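Local coordinates for B12-binding domain-containing protein (Kitasatospora setae, PDB 6WTF), which probably methylates tryptophan at C2 as a cobalamin-dependent radical SAM enzyme, binding a [4Fe-4S] cluster, cobalamin and an S-adenosylmethionine-like ligand, at residues T73-E78 / E524-Y529; V376-G381 / T405-G410. All coordinates share one frame; numbering follows the deposited sequence.

Contact 1 of 2, residues T73-E78 / E524-Y529; sequences TVYAFE and EHDNNY. With TRP (tryptophan), chain F; SA8 (S-5'-azamethionine-5'-deoxyadenosine), chain E.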
# COMPACT_ATOMS: atom_id res chain seq x y z
N THR A 73 -7.64 -0.70 6.83
CA THR A 73 -7.86 0.28 5.77
C THR A 73 -6.99 1.52 5.91
O THR A 73 -6.87 2.28 4.94
CB THR A 73 -9.33 0.71 5.72
OG1 THR A 73 -9.74 1.16 7.02
CG2 THR A 73 -10.21 -0.43 5.27
N VAL A 74 -6.38 1.73 7.08
CA VAL A 74 -5.57 2.91 7.37
C VAL A 74 -6.40 4.16 7.12
O VAL A 74 -5.97 5.10 6.44
CB VAL A 74 -4.25 2.90 6.57
CG1 VAL A 74 -3.29 3.99 7.07
CG2 VAL A 74 -3.59 1.54 6.70
N TYR A 75 -7.61 4.18 7.66
CA TYR A 75 -8.50 5.33 7.60
C TYR A 75 -8.95 5.63 9.03
O TYR A 75 -9.73 4.86 9.61
CB TYR A 75 -9.70 5.07 6.68
CG TYR A 75 -10.37 6.33 6.19
CD1 TYR A 75 -9.72 7.19 5.31
CD2 TYR A 75 -11.64 6.68 6.62
CE1 TYR A 75 -10.32 8.36 4.87
CE2 TYR A 75 -12.26 7.83 6.18
CZ TYR A 75 -11.59 8.67 5.31
OH TYR A 75 -12.20 9.82 4.86
N ALA A 76 -8.46 6.74 9.58
CA ALA A 76 -8.56 6.98 11.02
C ALA A 76 -10.00 6.93 11.52
O ALA A 76 -10.25 6.47 12.64
CB ALA A 76 -7.92 8.33 11.36
N PHE A 77 -10.96 7.41 10.72
CA PHE A 77 -12.34 7.41 11.18
C PHE A 77 -13.00 6.04 11.09
O PHE A 77 -14.06 5.85 11.70
CB PHE A 77 -13.18 8.42 10.39
CG PHE A 77 -12.99 9.84 10.84
CD1 PHE A 77 -13.20 10.18 12.17
CD2 PHE A 77 -12.62 10.82 9.94
CE1 PHE A 77 -13.02 11.48 12.59
CE2 PHE A 77 -12.45 12.12 10.36
CZ PHE A 77 -12.65 12.45 11.69
N GLU A 78 -12.42 5.10 10.36
CA GLU A 78 -13.06 3.81 10.15
C GLU A 78 -12.50 2.73 11.07
O GLU A 78 -13.27 2.03 11.74
CB GLU A 78 -12.93 3.38 8.68
CG GLU A 78 -13.55 2.03 8.34
CD GLU A 78 -13.29 1.61 6.90
OE1 GLU A 78 -12.19 1.89 6.39
OE2 GLU A 78 -14.20 1.03 6.27
N GLU A 524 -20.78 7.57 0.38
CA GLU A 524 -19.35 7.58 0.66
C GLU A 524 -18.65 8.60 -0.23
O GLU A 524 -18.60 8.43 -1.46
CB GLU A 524 -18.75 6.19 0.48
CG GLU A 524 -17.28 6.11 0.87
CD GLU A 524 -16.76 4.69 0.87
OE1 GLU A 524 -17.59 3.76 0.76
OE2 GLU A 524 -15.53 4.49 0.99
N HIS A 525 -18.12 9.65 0.38
CA HIS A 525 -17.26 10.62 -0.27
C HIS A 525 -15.82 10.50 0.18
O HIS A 525 -14.98 11.30 -0.24
CB HIS A 525 -17.78 12.04 -0.01
CG HIS A 525 -19.16 12.28 -0.52
ND1 HIS A 525 -20.28 11.75 0.08
CD2 HIS A 525 -19.61 13.03 -1.56
CE1 HIS A 525 -21.36 12.15 -0.58
NE2 HIS A 525 -20.98 12.93 -1.58
N ASP A 526 -15.52 9.53 1.05
CA ASP A 526 -14.22 9.44 1.69
C ASP A 526 -13.12 9.08 0.69
O ASP A 526 -13.34 8.36 -0.29
CB ASP A 526 -14.26 8.38 2.79
CG ASP A 526 -15.25 8.73 3.89
OD1 ASP A 526 -16.45 8.40 3.72
OD2 ASP A 526 -14.84 9.32 4.90
N ASN A 527 -11.92 9.59 0.97
CA ASN A 527 -10.72 9.16 0.27
C ASN A 527 -10.37 7.76 0.76
O ASN A 527 -9.41 7.58 1.52
CB ASN A 527 -9.58 10.14 0.53
CG ASN A 527 -8.35 9.88 -0.33
OD1 ASN A 527 -8.25 8.87 -1.02
ND2 ASN A 527 -7.40 10.82 -0.30
N ASN A 528 -11.14 6.75 0.33
CA ASN A 528 -11.01 5.38 0.83
C ASN A 528 -11.51 4.45 -0.27
O ASN A 528 -12.70 4.46 -0.59
CB ASN A 528 -11.82 5.19 2.12
CG ASN A 528 -11.53 3.85 2.81
OD1 ASN A 528 -10.96 2.93 2.22
ND2 ASN A 528 -11.94 3.75 4.07
N TYR A 529 -10.60 3.66 -0.84
CA TYR A 529 -10.94 2.77 -1.94
C TYR A 529 -11.30 1.37 -1.47
O TYR A 529 -11.62 0.52 -2.31
CB TYR A 529 -9.78 2.70 -2.94
CG TYR A 529 -9.36 4.04 -3.50
CD1 TYR A 529 -10.27 5.09 -3.59
CD2 TYR A 529 -8.06 4.26 -3.93
CE1 TYR A 529 -9.90 6.33 -4.10
CE2 TYR A 529 -7.68 5.49 -4.44
CZ TYR A 529 -8.60 6.52 -4.52
OH TYR A 529 -8.21 7.73 -5.03
N TRP F . -5.58 8.28 -1.60
CA TRP F . -4.89 7.12 -2.16
C TRP F . -4.90 7.20 -3.68
O TRP F . -4.17 6.47 -4.36
CB TRP F . -5.55 5.82 -1.69
CG TRP F . -5.76 5.76 -0.20
CD1 TRP F . -6.93 5.94 0.47
CD2 TRP F . -4.76 5.49 0.80
NE1 TRP F . -6.73 5.81 1.82
CE2 TRP F . -5.41 5.54 2.05
CE3 TRP F . -3.39 5.22 0.76
CZ2 TRP F . -4.73 5.33 3.25
CZ3 TRP F . -2.72 5.01 1.95
CH2 TRP F . -3.39 5.06 3.18
OXT TRP F . -5.65 7.99 -4.26
N SA8 E . 3.46 5.71 -1.50
CA SA8 E . 2.50 6.55 -0.76
C SA8 E . 1.35 5.69 -0.24
O SA8 E . 0.89 6.11 0.90
OXT SA8 E . 0.91 4.72 -0.85
CB SA8 E . 1.96 7.72 -1.63
CG SA8 E . 1.54 8.92 -0.78
ND SA8 E . 0.26 8.73 -0.09
CE SA8 E . -0.82 8.50 -1.06
C5' SA8 E . -0.01 9.81 0.85
C4' SA8 E . -1.36 9.69 1.53
O4' SA8 E . -1.48 8.40 2.16
C3' SA8 E . -1.54 10.67 2.68
O3' SA8 E . -1.94 11.95 2.22
C2' SA8 E . -2.64 9.98 3.50
O2' SA8 E . -3.93 10.30 2.99
C1' SA8 E . -2.33 8.49 3.29
N9 SA8 E . -1.67 7.85 4.42
C8 SA8 E . -0.43 7.25 4.44
N7 SA8 E . -0.09 6.77 5.61
C5 SA8 E . -1.17 7.07 6.42
C6 SA8 E . -1.44 6.82 7.78
N6 SA8 E . -0.57 6.23 8.61
N1 SA8 E . -2.63 7.21 8.27
C2 SA8 E . -3.49 7.83 7.45
N3 SA8 E . -3.34 8.13 6.16
C4 SA8 E . -2.16 7.72 5.70
O HOH W 1 -11.71 11.39 3.03
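Beside the bound tryptophan and cobalamin, in what is probably the active site, a loop of the B12-binding domain meets a loop of the C-terminal part: Tyr75 and Glu78 touch Asp526 and Asn528. Tyr75 donates from OH to Asp526 OD2 at 2.7 Å, using the anti lone pair of that oxygen, with ring and carboxylate planes almost perpendicular (89°). A water at the ring edge donates to the same hydroxyl and accepts from Asn527 N, so the phenol oxygen is held by two bonds. Over one ring face lies Asn528 CB, offset toward the rim. Asn528 CG stands anti to the backbone N (chi1 -170°), and ND2 reaches Glu78 OE1 at 3.0 Å; that oxygen also accepts from Thr73 OG1 at 2.6 Å, the two donors arriving from opposite faces of the carboxylate. Asn528 OD1 and Thr73 O both hydrogen-bond to the cobalamin. Two neighbouring residues add bonds to the tryptophan: Asn527 OD1 accepts from its N at 2.8 Å, and Tyr529 OH donates to its OXT at 2.7 Å. The 73-78 loop runs between strand 63-67 and helix 83-96, the 524-529 loop between strand 514-515 and helix 533-540, and Asn527 rests on strands 373-380 and 404-412.

Contact 2 of 2, residues V376-G381 / T405-G410; sequences VEALFG and TGFSLG. With TRP (tryptophan), chain F; SA8 (S-5'-azamethionine-5'-deoxyadenosine), chain E.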
# COMPACT_ATOMS: atom_id res chain seq x y z
N VAL A 376 -4.55 15.71 -5.72
CA VAL A 376 -3.72 16.32 -4.69
C VAL A 376 -4.22 15.80 -3.34
O VAL A 376 -5.40 15.94 -3.02
CB VAL A 376 -3.76 17.85 -4.75
CG1 VAL A 376 -2.94 18.46 -3.63
CG2 VAL A 376 -3.27 18.33 -6.11
N GLU A 377 -3.31 15.20 -2.57
CA GLU A 377 -3.63 14.65 -1.26
C GLU A 377 -3.42 15.69 -0.17
O GLU A 377 -2.45 16.46 -0.20
CB GLU A 377 -2.76 13.43 -0.95
CG GLU A 377 -2.83 12.29 -1.96
CD GLU A 377 -3.94 11.29 -1.67
OE1 GLU A 377 -4.82 11.60 -0.84
OE2 GLU A 377 -3.93 10.20 -2.29
N ALA A 378 -4.33 15.72 0.80
CA ALA A 378 -4.19 16.51 2.01
C ALA A 378 -4.49 15.63 3.21
O ALA A 378 -5.52 14.94 3.23
CB ALA A 378 -5.12 17.73 2.00
N LEU A 379 -3.60 15.64 4.21
CA LEU A 379 -3.77 14.84 5.42
C LEU A 379 -3.86 15.79 6.61
O LEU A 379 -2.88 16.47 6.95
CB LEU A 379 -2.63 13.84 5.60
CG LEU A 379 -2.75 12.93 6.83
CD1 LEU A 379 -4.09 12.21 6.83
CD2 LEU A 379 -1.61 11.91 6.88
N PHE A 380 -5.02 15.82 7.25
CA PHE A 380 -5.30 16.76 8.33
C PHE A 380 -5.22 16.06 9.67
O PHE A 380 -5.59 14.89 9.81
CB PHE A 380 -6.68 17.39 8.16
CG PHE A 380 -6.78 18.35 7.00
CD1 PHE A 380 -5.74 19.23 6.72
CD2 PHE A 380 -7.90 18.36 6.18
CE1 PHE A 380 -5.82 20.10 5.66
CE2 PHE A 380 -7.98 19.22 5.12
CZ PHE A 380 -6.94 20.10 4.85
N GLY A 381 -4.76 16.80 10.68
CA GLY A 381 -4.69 16.30 12.04
C GLY A 381 -3.31 15.97 12.57
O GLY A 381 -3.20 15.44 13.68
N THR A 405 -9.27 16.52 -5.40
CA THR A 405 -8.58 16.95 -4.19
C THR A 405 -9.11 16.11 -3.03
O THR A 405 -10.29 16.19 -2.69
CB THR A 405 -8.79 18.44 -3.93
OG1 THR A 405 -8.55 19.16 -5.15
CG2 THR A 405 -7.83 18.93 -2.86
N GLY A 406 -8.24 15.27 -2.47
CA GLY A 406 -8.62 14.34 -1.43
C GLY A 406 -8.23 14.81 -0.05
O GLY A 406 -7.05 14.95 0.26
N PHE A 407 -9.23 15.05 0.79
CA PHE A 407 -9.02 15.54 2.15
C PHE A 407 -9.24 14.40 3.14
O PHE A 407 -10.37 13.91 3.29
CB PHE A 407 -9.95 16.71 2.47
CG PHE A 407 -9.71 17.92 1.62
CD1 PHE A 407 -8.63 18.76 1.87
CD2 PHE A 407 -10.58 18.24 0.59
CE1 PHE A 407 -8.43 19.89 1.09
CE2 PHE A 407 -10.38 19.37 -0.19
CZ PHE A 407 -9.30 20.19 0.06
N SER A 408 -8.18 13.98 3.81
CA SER A 408 -8.26 12.98 4.87
C SER A 408 -7.97 13.64 6.22
O SER A 408 -7.27 14.65 6.30
CB SER A 408 -7.28 11.83 4.61
OG SER A 408 -7.45 11.33 3.30
N LEU A 409 -8.51 13.05 7.28
CA LEU A 409 -8.49 13.67 8.60
C LEU A 409 -8.16 12.60 9.65
O LEU A 409 -8.96 11.69 9.88
CB LEU A 409 -9.82 14.34 8.91
CG LEU A 409 -10.05 14.89 10.32
CD1 LEU A 409 -8.97 15.89 10.69
CD2 LEU A 409 -11.43 15.52 10.44
N GLY A 410 -7.01 12.72 10.28
CA GLY A 410 -6.61 11.78 11.30
C GLY A 410 -5.52 10.84 10.81
O GLY A 410 -5.48 10.43 9.64
N TRP F . -5.58 8.28 -1.60
CA TRP F . -4.89 7.12 -2.16
C TRP F . -4.90 7.20 -3.68
O TRP F . -4.17 6.47 -4.36
CB TRP F . -5.55 5.82 -1.69
CG TRP F . -5.76 5.76 -0.20
CD1 TRP F . -6.93 5.94 0.47
CD2 TRP F . -4.76 5.49 0.80
NE1 TRP F . -6.73 5.81 1.82
CE2 TRP F . -5.41 5.54 2.05
CE3 TRP F . -3.39 5.22 0.76
CZ2 TRP F . -4.73 5.33 3.25
CZ3 TRP F . -2.72 5.01 1.95
CH2 TRP F . -3.39 5.06 3.18
OXT TRP F . -5.65 7.99 -4.26
N SA8 E . 3.46 5.71 -1.50
CA SA8 E . 2.50 6.55 -0.76
C SA8 E . 1.35 5.69 -0.24
O SA8 E . 0.89 6.11 0.90
OXT SA8 E . 0.91 4.72 -0.85
CB SA8 E . 1.96 7.72 -1.63
CG SA8 E . 1.54 8.92 -0.78
ND SA8 E . 0.26 8.73 -0.09
CE SA8 E . -0.82 8.50 -1.06
C5' SA8 E . -0.01 9.81 0.85
C4' SA8 E . -1.36 9.69 1.53
O4' SA8 E . -1.48 8.40 2.16
C3' SA8 E . -1.54 10.67 2.68
O3' SA8 E . -1.94 11.95 2.22
C2' SA8 E . -2.64 9.98 3.50
O2' SA8 E . -3.93 10.30 2.99
C1' SA8 E . -2.33 8.49 3.29
N9 SA8 E . -1.67 7.85 4.42
C8 SA8 E . -0.43 7.25 4.44
N7 SA8 E . -0.09 6.77 5.61
C5 SA8 E . -1.17 7.07 6.42
C6 SA8 E . -1.44 6.82 7.78
N6 SA8 E . -0.57 6.23 8.61
N1 SA8 E . -2.63 7.21 8.27
C2 SA8 E . -3.49 7.83 7.45
N3 SA8 E . -3.34 8.13 6.16
C4 SA8 E . -2.16 7.72 5.70
O HOH W 2 -5.48 12.39 1.85
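Val376 starts the pairing by accepting through O from Gly406 N at 3.0 Å. Next, Glu377 is bent at chi2, which brings its OE2 to the tryptophan N for a bond of 2.6 Å. Its OE1 receives one from Asn527 ND2 and meets a water that also touches Ala378 O, Ser408 OG and O2' of the S-adenosylmethionine analogue SA8. Ala378 bonds through both backbone polar atoms, N to Gly406 O and O to Ser408 N, the latter nearly straight at 174°, while its CB packs on Phe407 CD1 at 3.7 Å. Leu379 sets CD1 against Ser408 CB at 3.9 Å, on the ligand-facing side. On the other side, Phe380 lies alongside Phe407, rim to rim with planes 12° apart and CE2 3.3 Å from Phe407 CD1; its backbone N bonds to Ser408 O and its O to Gly410 N. With Phe380 cut back to an alanine, the rim of Phe407 and Leu502 of helix 497-505 would probably lose the ring that packs on them, leaving a gap there. Strand segments 376-380 and 405-409 run parallel, their axes at 19°, in the register of a beta-alpha-beta crossover through helix 387-398, as in the barrel of radical SAM enzymes, whose inner face here carries Glu377 and Ser408.

In the fold
Both contacts are buried, with centres 11 Å apart, and both touch the tryptophan and SA8. Contact 2 joins neighbouring strands of the radical SAM sheet through regular backbone bonds and buries 511 Å²; contact 1 brings together two loops 446 residues apart and buries 232 Å², through side-chain bonds and one bridging water. Apolar side chains fill the helix-facing side of contact 2, whereas the loops of contact 1 meet through carboxylate, amide and hydroxyl groups beside the cobalamin. They also pack directly: Ala76 CB lies 3.5 Å from Gly410 C, and Phe77 CZ 3.5 Å from Leu409 CD2. Asn527 from the loop and Glu377 from the strand both accept from the tryptophan amino group.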